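Local atomic coordinates of aerobactin synthase IucA (Klebsiella pneumoniae subsp. pneumoniae, PDB entry 5JM8), a protein that probably catalyses an ATP-dependent ligation step in the assembly of the siderophore aerobactin, as an NRPS-independent siderophore (NIS) synthetase. Residues A[14-25]-A[147-155]; A[99-110]-A[543-551]. All coordinates share one frame; numbering follows the deposited sequence.

Contact 1: A[14-25]-A[147-155]; sequences VAAQCFLNSLVR and VGHAFHPAP. With ATP (adenosine-5'-triphosphate), chain I.
Arg25, near the end of the helix 14-25, lays its guanidinium flat on the ring of Phe151 in the loop 147-155. The planes are only 12° apart, and Arg25 CZ stands 3.5 Å from the centroid of the Phe151 ring, a cation-pi stack over the face. The arginine chain runs extended as far as CD and then bends (chi3 -75°), which turns the guanidinium onto the ring. Asn21 CB packs on the opposite face of Phe151. Hydrogen bonds from Arg25 NE to Gln61 and from NH2 to Thr60 fix the rotation of the guanidinium.

Apolar contacts continue at the neighbours Phe19 and Cys18 and, a turn earlier, at Val14. Phe19 CD2 rests 3.9 Å from Pro153 CB, Cys18 SG is pressed to within 3.3 Å of Val147 CG1, and Val14 CG2 meets Val147 CG2 at 3.6 Å, the valines crossing at about a right angle.

Backbone carbonyls of the loop also face the helix: Cys18 CA gives a CA-H...O contact to Ala150 O at 3.5 Å, and Ser22 OG lies 3.2 Å from Phe151 O.

Within the loop, Phe151 N donates to His149 ND1 (3.1 Å), lying in the imidazole plane, and so steadies a ring whose face covers the adenine of ATP near its C6. Gly148 passes beside N7 of the same base.

The chemistry is that of a buried, largely apolar seat with one stacked cation: the N-terminal helix backs the loop that carries His149 to the nucleotide, consistent with a second-shell part in shaping the adenine pocket.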
loop_
_atom_site.group_PDB
_atom_site.type_symbol
_atom_site.label_atom_id
_atom_site.label_comp_id
_atom_site.label_asym_id
_atom_site.label_seq_id
_atom_site.Cartn_x
_atom_site.Cartn_y
_atom_site.Cartn_z
ATOM N N VAL A 14 20.022 7.886 30.659
ATOM C CA VAL A 14 20.276 6.551 30.134
ATOM C C VAL A 14 21.710 6.415 29.631
ATOM O O VAL A 14 22.231 5.310 29.530
ATOM C CB VAL A 14 19.300 6.199 28.985
ATOM C CG1 VAL A 14 17.881 6.071 29.518
ATOM C CG2 VAL A 14 19.368 7.238 27.869
ATOM N N ALA A 15 22.344 7.541 29.316
ATOM C CA ALA A 15 23.732 7.537 28.860
ATOM C C ALA A 15 24.671 7.259 30.027
ATOM O O ALA A 15 25.573 6.428 29.930
ATOM C CB ALA A 15 24.082 8.864 28.201
ATOM N N ALA A 16 24.451 7.959 31.133
ATOM C CA ALA A 16 25.282 7.786 32.313
ATOM C C ALA A 16 25.156 6.365 32.847
ATOM O O ALA A 16 26.117 5.799 33.365
ATOM C CB ALA A 16 24.901 8.790 33.386
ATOM N N GLN A 17 23.967 5.789 32.709
ATOM C CA GLN A 17 23.705 4.454 33.232
ATOM C C GLN A 17 24.571 3.412 32.526
ATOM O O GLN A 17 24.893 2.375 33.100
ATOM C CB GLN A 17 22.227 4.098 33.080
ATOM C CG GLN A 17 21.765 2.982 34.003
ATOM C CD GLN A 17 21.720 3.404 35.460
ATOM O OE1 GLN A 17 21.023 4.354 35.823
ATOM N NE2 GLN A 17 22.465 2.699 36.303
ATOM N N CYS A 18 24.948 3.698 31.283
ATOM C CA CYS A 18 25.832 2.819 30.523
ATOM C C CYS A 18 27.234 2.838 31.104
ATOM O O CYS A 18 27.841 1.791 31.317
ATOM C CB CYS A 18 25.876 3.240 29.055
ATOM S SG CYS A 18 24.327 3.004 28.157
ATOM N N PHE A 19 27.745 4.040 31.348
ATOM C CA PHE A 19 29.051 4.215 31.968
ATOM C C PHE A 19 29.089 3.503 33.313
ATOM O O PHE A 19 30.018 2.751 33.604
ATOM C CB PHE A 19 29.365 5.707 32.133
ATOM C CG PHE A 19 30.659 5.988 32.847
ATOM C CD1 PHE A 19 30.701 6.077 34.229
ATOM C CD2 PHE A 19 31.832 6.171 32.133
ATOM C CE1 PHE A 19 31.888 6.337 34.885
ATOM C CE2 PHE A 19 33.023 6.433 32.785
ATOM C CZ PHE A 19 33.052 6.515 34.162
ATOM N N LEU A 20 28.055 3.727 34.116
ATOM C CA LEU A 20 28.015 3.218 35.481
ATOM C C LEU A 20 27.762 1.710 35.541
ATOM O O LEU A 20 28.457 0.998 36.263
ATOM C CB LEU A 20 26.946 3.959 36.285
ATOM C CG LEU A 20 27.188 5.462 36.465
ATOM C CD1 LEU A 20 25.988 6.132 37.117
ATOM C CD2 LEU A 20 28.445 5.724 37.280
ATOM N N ASN A 21 26.778 1.222 34.789
ATOM C CA ASN A 21 26.472 -0.211 34.778
ATOM C C ASN A 21 27.633 -1.020 34.218
ATOM O O ASN A 21 27.925 -2.118 34.694
ATOM C CB ASN A 21 25.210 -0.497 33.962
ATOM C CG ASN A 21 23.943 -0.058 34.670
ATOM O OD1 ASN A 21 23.994 0.556 35.735
ATOM N ND2 ASN A 21 22.797 -0.363 34.071
ATOM N N SER A 22 28.284 -0.475 33.197
ATOM C CA SER A 22 29.471 -1.099 32.634
ATOM C C SER A 22 30.545 -1.232 33.713
ATOM O O SER A 22 31.180 -2.279 33.846
ATOM C CB SER A 22 29.999 -0.287 31.448
ATOM O OG SER A 22 31.072 -0.955 30.816
ATOM N N LEU A 23 30.728 -0.170 34.491
ATOM C CA LEU A 23 31.703 -0.161 35.578
ATOM C C LEU A 23 31.336 -1.146 36.692
ATOM O O LEU A 23 32.180 -1.915 37.149
ATOM C CB LEU A 23 31.830 1.251 36.157
ATOM C CG LEU A 23 32.771 1.433 37.353
ATOM C CD1 LEU A 23 34.214 1.144 36.968
ATOM C CD2 LEU A 23 32.639 2.836 37.923
ATOM N N VAL A 24 30.080 -1.113 37.124
ATOM C CA VAL A 24 29.615 -1.952 38.227
ATOM C C VAL A 24 29.774 -3.444 37.923
ATOM O O VAL A 24 29.997 -4.249 38.826
ATOM C CB VAL A 24 28.135 -1.649 38.557
ATOM C CG1 VAL A 24 27.542 -2.711 39.477
ATOM C CG2 VAL A 24 28.010 -0.278 39.193
ATOM N N ARG A 25 29.647 -3.810 36.653
ATOM C CA ARG A 25 29.794 -5.202 36.247
ATOM C C ARG A 25 31.251 -5.661 36.302
ATOM O O ARG A 25 31.530 -6.818 36.617
ATOM C CB ARG A 25 29.243 -5.402 34.832
ATOM C CG ARG A 25 29.564 -6.764 34.224
ATOM C CD ARG A 25 28.935 -6.926 32.854
ATOM N NE ARG A 25 27.497 -7.160 32.936
ATOM C CZ ARG A 25 26.705 -7.325 31.881
ATOM N NH1 ARG A 25 27.209 -7.276 30.656
ATOM N NH2 ARG A 25 25.408 -7.535 32.052
ATOM N N VAL A 147 20.525 4.844 22.858
ATOM C CA VAL A 147 21.412 4.618 23.993
ATOM C C VAL A 147 22.698 3.939 23.544
ATOM O O VAL A 147 23.774 4.223 24.066
ATOM C CB VAL A 147 20.740 3.752 25.077
ATOM C CG1 VAL A 147 21.728 3.424 26.189
ATOM C CG2 VAL A 147 19.521 4.460 25.642
ATOM N N GLY A 148 22.577 3.033 22.581
ATOM C CA GLY A 148 23.721 2.291 22.086
ATOM C C GLY A 148 23.977 1.066 22.940
ATOM O O GLY A 148 23.047 0.504 23.517
ATOM N N HIS A 149 25.238 0.654 23.024
ATOM C CA HIS A 149 25.620 -0.504 23.829
ATOM C C HIS A 149 25.389 -0.224 25.311
ATOM O O HIS A 149 25.933 0.732 25.865
ATOM C CB HIS A 149 27.081 -0.869 23.583
ATOM C CG HIS A 149 27.420 -2.280 23.949
ATOM N ND1 HIS A 149 27.179 -2.805 25.198
ATOM C CD2 HIS A 149 27.985 -3.275 23.225
ATOM C CE1 HIS A 149 27.577 -4.065 25.230
ATOM N NE2 HIS A 149 28.070 -4.374 24.044
ATOM N N ALA A 150 24.585 -1.066 25.949
ATOM C CA ALA A 150 24.126 -0.806 27.308
ATOM C C ALA A 150 25.243 -0.969 28.332
ATOM O O ALA A 150 25.157 -0.433 29.437
ATOM C CB ALA A 150 22.962 -1.724 27.650
ATOM N N PHE A 151 26.281 -1.717 27.965
ATOM C CA PHE A 151 27.419 -1.956 28.850
ATOM C C PHE A 151 28.730 -1.525 28.198
ATOM O O PHE A 151 29.733 -2.235 28.249
ATOM C CB PHE A 151 27.474 -3.433 29.258
ATOM C CG PHE A 151 26.466 -3.797 30.306
ATOM C CD1 PHE A 151 25.130 -3.945 29.976
ATOM C CD2 PHE A 151 26.849 -3.980 31.621
ATOM C CE1 PHE A 151 24.197 -4.276 30.937
ATOM C CE2 PHE A 151 25.919 -4.308 32.587
ATOM C CZ PHE A 151 24.592 -4.454 32.244
ATOM N N HIS A 152 28.693 -0.352 27.575
ATOM C CA HIS A 152 29.891 0.318 27.088
ATOM C C HIS A 152 29.920 1.709 27.718
ATOM O O HIS A 152 28.868 2.316 27.907
ATOM C CB HIS A 152 29.895 0.405 25.560
ATOM C CG HIS A 152 31.236 0.722 24.977
ATOM N ND1 HIS A 152 31.682 2.013 24.792
ATOM C CD2 HIS A 152 32.234 -0.085 24.543
ATOM C CE1 HIS A 152 32.895 1.988 24.268
ATOM N NE2 HIS A 152 33.253 0.726 24.107
ATOM N N PRO A 153 31.115 2.210 28.074
ATOM C CA PRO A 153 31.172 3.544 28.683
ATOM C C PRO A 153 30.904 4.681 27.699
ATOM O O PRO A 153 30.316 5.695 28.077
ATOM C CB PRO A 153 32.605 3.621 29.218
ATOM C CG PRO A 153 33.374 2.662 28.380
ATOM C CD PRO A 153 32.431 1.546 28.081
ATOM N N ALA A 154 31.343 4.509 26.456
ATOM C CA ALA A 154 31.154 5.512 25.415
ATOM C C ALA A 154 30.575 4.884 24.148
ATOM O O ALA A 154 31.253 4.806 23.124
ATOM C CB ALA A 154 32.471 6.199 25.107
ATOM N N PRO A 155 29.311 4.436 24.214
ATOM C CA PRO A 155 28.661 3.758 23.085
ATOM C C PRO A 155 28.394 4.663 21.881
ATOM O O PRO A 155 28.132 4.147 20.793
ATOM C CB PRO A 155 27.342 3.269 23.687
ATOM C CG PRO A 155 27.079 4.183 24.826
ATOM C CD PRO A 155 28.419 4.540 25.381
HETATM P PG ATP I . 26.786 -5.290 10.845
HETATM O O1G ATP I . 26.228 -4.283 9.872
HETATM O O2G ATP I . 25.729 -5.969 11.683
HETATM O O3G ATP I . 27.771 -6.255 10.231
HETATM P PB ATP I . 29.080 -4.667 12.520
HETATM O O1B ATP I . 29.738 -3.326 12.733
HETATM O O2B ATP I . 29.794 -5.727 11.711
HETATM O O3B ATP I . 27.593 -4.402 11.932
HETATM P PA ATP I . 29.692 -5.404 15.219
HETATM O O1A ATP I . 31.107 -5.462 14.702
HETATM O O2A ATP I . 29.168 -6.518 16.092
HETATM O O3A ATP I . 28.692 -5.279 13.962
HETATM O "O5'" ATP I . 29.441 -4.026 16.006
HETATM C "C5'" ATP I . 28.143 -3.794 16.542
HETATM C "C4'" ATP I . 27.795 -2.313 16.564
HETATM O "O4'" ATP I . 26.509 -2.168 17.170
HETATM C "C3'" ATP I . 28.777 -1.475 17.369
HETATM O "O3'" ATP I . 29.192 -0.343 16.593
HETATM C "C2'" ATP I . 28.023 -1.042 18.612
HETATM O "O2'" ATP I . 28.264 0.327 18.932
HETATM C "C1'" ATP I . 26.558 -1.255 18.268
HETATM N N9 ATP I . 25.801 -1.820 19.407
HETATM C C8 ATP I . 24.742 -1.222 19.976
HETATM N N7 ATP I . 24.255 -1.974 20.995
HETATM C C5 ATP I . 25.017 -3.078 21.080
HETATM C C6 ATP I . 25.042 -4.281 21.936
HETATM N N6 ATP I . 24.121 -4.422 22.918
HETATM N N1 ATP I . 26.003 -5.204 21.699
HETATM C C2 ATP I . 26.914 -5.052 20.718
HETATM N N3 ATP I . 26.943 -3.980 19.906
HETATM C C4 ATP I . 26.039 -2.975 20.032
#

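Contact 2: A[99-110]-A[543-551]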
loop_
_atom_site.group_PDB
_atom_site.type_symbol
_atom_site.label_atom_id
_atom_site.label_comp_id
_atom_site.label_asym_id
_atom_site.label_seq_id
_atom_site.Cartn_x
_atom_site.Cartn_y
_atom_site.Cartn_z
ATOM N N LEU A 99 47.674 4.526 35.706
ATOM C CA LEU A 99 47.344 4.694 34.295
ATOM C C LEU A 99 47.982 5.947 33.698
ATOM O O LEU A 99 48.029 6.989 34.351
ATOM C CB LEU A 99 45.826 4.750 34.113
ATOM C CG LEU A 99 45.065 3.526 34.621
ATOM C CD1 LEU A 99 43.571 3.764 34.549
ATOM C CD2 LEU A 99 45.450 2.284 33.832
ATOM N N PRO A 100 48.482 5.845 32.450
ATOM C CA PRO A 100 49.020 7.020 31.760
ATOM C C PRO A 100 47.976 8.125 31.653
ATOM O O PRO A 100 46.863 7.870 31.200
ATOM C CB PRO A 100 49.401 6.474 30.380
ATOM C CG PRO A 100 49.619 5.025 30.594
ATOM C CD PRO A 100 48.628 4.624 31.636
ATOM N N ALA A 101 48.341 9.335 32.061
ATOM C CA ALA A 101 47.386 10.434 32.185
ATOM C C ALA A 101 46.763 10.823 30.850
ATOM O O ALA A 101 45.671 11.390 30.810
ATOM C CB ALA A 101 48.064 11.636 32.807
ATOM N N THR A 102 47.461 10.522 29.759
ATOM C CA THR A 102 46.972 10.857 28.427
ATOM C C THR A 102 45.808 9.950 28.022
ATOM O O THR A 102 44.840 10.404 27.409
ATOM C CB THR A 102 48.092 10.757 27.364
ATOM O OG1 THR A 102 47.558 11.092 26.080
ATOM C CG2 THR A 102 48.687 9.352 27.306
ATOM N N SER A 103 45.908 8.670 28.371
ATOM C CA SER A 103 44.864 7.698 28.066
ATOM C C SER A 103 43.620 7.916 28.927
ATOM O O SER A 103 42.500 7.657 28.488
ATOM C CB SER A 103 45.384 6.275 28.268
ATOM O OG SER A 103 46.428 5.979 27.360
ATOM N N CYS A 104 43.827 8.387 30.152
ATOM C CA CYS A 104 42.725 8.677 31.064
ATOM C C CYS A 104 41.862 9.824 30.549
ATOM O O CYS A 104 40.635 9.737 30.544
ATOM C CB CYS A 104 43.251 9.028 32.458
ATOM S SG CYS A 104 43.981 7.656 33.368
ATOM N N GLU A 105 42.509 10.900 30.117
ATOM C CA GLU A 105 41.790 12.096 29.694
ATOM C C GLU A 105 41.145 11.894 28.323
ATOM O O GLU A 105 40.116 12.501 28.021
ATOM C CB GLU A 105 42.727 13.307 29.665
ATOM C CG GLU A 105 42.028 14.633 29.372
ATOM C CD GLU A 105 40.879 14.923 30.325
ATOM O OE1 GLU A 105 40.953 14.504 31.502
ATOM O OE2 GLU A 105 39.895 15.564 29.897
ATOM N N THR A 106 41.759 11.053 27.496
ATOM C CA THR A 106 41.164 10.661 26.222
ATOM C C THR A 106 39.905 9.840 26.468
ATOM O O THR A 106 38.900 9.992 25.777
ATOM C CB THR A 106 42.138 9.834 25.361
ATOM O OG1 THR A 106 43.315 10.602 25.087
ATOM C CG2 THR A 106 41.487 9.432 24.047
ATOM N N PHE A 107 39.978 8.953 27.452
ATOM C CA PHE A 107 38.848 8.118 27.824
ATOM C C PHE A 107 37.693 8.970 28.336
ATOM O O PHE A 107 36.549 8.788 27.925
ATOM C CB PHE A 107 39.276 7.101 28.884
ATOM C CG PHE A 107 38.147 6.277 29.440
ATOM C CD1 PHE A 107 37.601 5.234 28.709
ATOM C CD2 PHE A 107 37.648 6.528 30.709
ATOM C CE1 PHE A 107 36.569 4.470 29.228
ATOM C CE2 PHE A 107 36.616 5.764 31.232
ATOM C CZ PHE A 107 36.078 4.734 30.490
ATOM N N HIS A 108 38.001 9.914 29.219
ATOM C CA HIS A 108 36.973 10.740 29.841
ATOM C C HIS A 108 36.302 11.679 28.844
ATOM O O HIS A 108 35.089 11.875 28.903
ATOM C CB HIS A 108 37.561 11.560 30.991
ATOM C CG HIS A 108 36.539 12.354 31.746
ATOM N ND1 HIS A 108 36.216 13.653 31.419
ATOM C CD2 HIS A 108 35.762 12.028 32.806
ATOM C CE1 HIS A 108 35.287 14.095 32.248
ATOM N NE2 HIS A 108 34.995 13.128 33.100
ATOM N N GLN A 109 37.082 12.267 27.940
ATOM C CA GLN A 109 36.513 13.181 26.954
ATOM C C GLN A 109 35.570 12.418 26.026
ATOM O O GLN A 109 34.504 12.917 25.672
ATOM C CB GLN A 109 37.611 13.898 26.149
ATOM C CG GLN A 109 38.464 12.999 25.264
ATOM C CD GLN A 109 39.471 13.772 24.427
ATOM O OE1 GLN A 109 39.637 14.982 24.591
ATOM N NE2 GLN A 109 40.146 13.073 23.520
ATOM N N ARG A 110 35.957 11.199 25.659
ATOM C CA ARG A 110 35.129 10.358 24.799
ATOM C C ARG A 110 33.816 9.983 25.483
ATOM O O ARG A 110 32.769 9.928 24.842
ATOM C CB ARG A 110 35.892 9.093 24.392
ATOM C CG ARG A 110 36.960 9.338 23.334
ATOM C CD ARG A 110 37.760 8.081 23.020
ATOM N NE ARG A 110 38.713 8.290 21.932
ATOM C CZ ARG A 110 39.550 7.360 21.478
ATOM N NH1 ARG A 110 39.563 6.150 22.021
ATOM N NH2 ARG A 110 40.379 7.640 20.483
ATOM N N GLY A 543 35.397 -7.524 29.233
ATOM C CA GLY A 543 34.706 -6.287 29.551
ATOM C C GLY A 543 35.007 -5.182 28.557
ATOM O O GLY A 543 36.030 -5.215 27.875
ATOM N N ASN A 544 34.112 -4.201 28.481
ATOM C CA ASN A 544 34.251 -3.086 27.549
ATOM C C ASN A 544 34.844 -1.834 28.194
ATOM O O ASN A 544 35.474 -1.021 27.519
ATOM C CB ASN A 544 32.892 -2.735 26.941
ATOM C CG ASN A 544 32.362 -3.817 26.026
ATOM O OD1 ASN A 544 32.914 -4.064 24.954
ATOM N ND2 ASN A 544 31.278 -4.461 26.439
ATOM N N PHE A 545 34.640 -1.681 29.499
ATOM C CA PHE A 545 35.023 -0.458 30.198
ATOM C C PHE A 545 36.545 -0.316 30.299
ATOM O O PHE A 545 37.092 0.739 29.978
ATOM C CB PHE A 545 34.387 -0.427 31.593
ATOM C CG PHE A 545 34.719 0.806 32.393
ATOM C CD1 PHE A 545 35.934 0.905 33.048
ATOM C CD2 PHE A 545 33.814 1.849 32.512
ATOM C CE1 PHE A 545 36.251 2.024 33.791
ATOM C CE2 PHE A 545 34.125 2.971 33.259
ATOM C CZ PHE A 545 35.345 3.060 33.894
ATOM N N PHE A 546 37.229 -1.371 30.736
ATOM C CA PHE A 546 38.682 -1.317 30.889
ATOM C C PHE A 546 39.373 -1.638 29.568
ATOM O O PHE A 546 40.556 -1.350 29.390
ATOM C CB PHE A 546 39.145 -2.271 31.992
ATOM C CG PHE A 546 38.691 -1.859 33.364
ATOM C CD1 PHE A 546 39.278 -0.783 34.007
ATOM C CD2 PHE A 546 37.670 -2.541 34.002
ATOM C CE1 PHE A 546 38.857 -0.395 35.265
ATOM C CE2 PHE A 546 37.245 -2.161 35.257
ATOM C CZ PHE A 546 37.841 -1.085 35.891
ATOM N N CYS A 547 38.624 -2.224 28.640
ATOM C CA CYS A 547 39.123 -2.450 27.290
ATOM C C CYS A 547 39.180 -1.130 26.530
ATOM O O CYS A 547 40.093 -0.890 25.739
ATOM C CB CYS A 547 38.239 -3.449 26.543
ATOM S SG CYS A 547 38.777 -3.805 24.854
ATOM N N TYR A 548 38.195 -0.276 26.783
ATOM C CA TYR A 548 38.082 1.010 26.105
ATOM C C TYR A 548 39.067 2.019 26.687
ATOM O O TYR A 548 39.550 2.917 25.994
ATOM C CB TYR A 548 36.650 1.534 26.226
ATOM C CG TYR A 548 36.322 2.678 25.304
ATOM C CD1 TYR A 548 36.220 2.476 23.942
ATOM C CD2 TYR A 548 36.097 3.955 25.797
ATOM C CE1 TYR A 548 35.915 3.507 23.090
ATOM C CE2 TYR A 548 35.789 4.997 24.950
ATOM C CZ TYR A 548 35.697 4.765 23.595
ATOM O OH TYR A 548 35.388 5.791 22.742
ATOM N N LEU A 549 39.358 1.853 27.971
ATOM C CA LEU A 549 40.323 2.685 28.677
ATOM C C LEU A 549 41.745 2.395 28.192
ATOM O O LEU A 549 42.617 3.264 28.245
ATOM C CB LEU A 549 40.194 2.439 30.180
ATOM C CG LEU A 549 41.125 3.144 31.164
ATOM C CD1 LEU A 549 41.022 4.658 31.061
ATOM C CD2 LEU A 549 40.775 2.675 32.565
ATOM N N ASN A 550 41.960 1.168 27.720
ATOM C CA ASN A 550 43.232 0.757 27.123
ATOM C C ASN A 550 43.105 0.445 25.632
ATOM O O ASN A 550 42.861 -0.702 25.256
ATOM C CB ASN A 550 43.783 -0.478 27.839
ATOM C CG ASN A 550 44.158 -0.202 29.279
ATOM O OD1 ASN A 550 44.533 0.916 29.635
ATOM N ND2 ASN A 550 44.071 -1.230 30.117
ATOM N N ASP A 551 43.283 1.455 24.785
ATOM C CA ASP A 551 43.194 1.261 23.339
ATOM C C ASP A 551 44.236 0.259 22.846
ATOM O O ASP A 551 43.901 -0.740 22.209
ATOM C CB ASP A 551 43.368 2.591 22.604
ATOM C CG ASP A 551 42.181 3.518 22.783
ATOM O OD1 ASP A 551 41.127 3.057 23.272
ATOM O OD2 ASP A 551 42.301 4.709 22.422
HETATM O O HOH W 1 39.508 5.404 25.126
#
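Phe107, on the helix 101-110, sits at the apolar centre between Phe545, Tyr548 and Leu549 of the segment 543-551. Its CG stands anti to the backbone N (chi1 174°), which carries the ring into the other segment. There the edge of Phe107 points at the face of Phe545 in a T-shaped pair, centroids 5.2 Å apart and planes at 71°. Tyr548 meets the same ring rim to rim, its CD2 lying 3.5 Å from Phe107 CE1. Leu549 spreads over one face of Phe107 with CB, and its CD1 comes within 3.7 Å of Phe107 CG. The other methyl of this leucine, CD2, reaches Leu99 CD1 at 3.6 Å, so its fork bridges the ring and the loop that leads into the helix.

Farther out, the aliphatic part of Arg110 passes the phenol end of Tyr548, with CD 3.3 Å from OH. Its chain stays extended from CG to NE and delivers NH1 to Asp551 OD2, 3.1 Å away, in a salt bridge whose hydrogen bond is weak and bent. A water accepts weakly from Arg110 NH1 and donates to Tyr548 O at 2.6 Å.

The axes of the short segments 101-110 and 545-549 approach to 10.4 Å, with 119° between their N-to-C directions. The aromatic cluster of three rings fastens the short helix 545-549, near the C-terminal end of the chain, to helix 101-124, more than 400 residues earlier. Phe545 also packs on Leu93 of helix 82-96 and forms an edge-to-face pair with Phe19 of helix 14-26.

The two contacts adjoin, their centres about 14 Å apart, and their segments alternate along the chain. Contact 1 is the deeper one, almost wholly buried and reaching the nucleotide; contact 2 lies farther from the chain centre and runs out to an exposed aspartate. The segment 543-551 joins them: Phe545 CB packs 3.4 Å from Ser22 OG, Tyr548 stands edge-to-face with His152, and Asn544 ND2 probably donates weakly to Phe151 O. Each uses one arginine: a stacked cation held by protein acceptors in contact 1, a salt bridge with a weak hydrogen bond, beside a water, in contact 2. Helix packs against loop in the first, mainly helix against helix in the second, with Leu99 and Asp551 outside the helices.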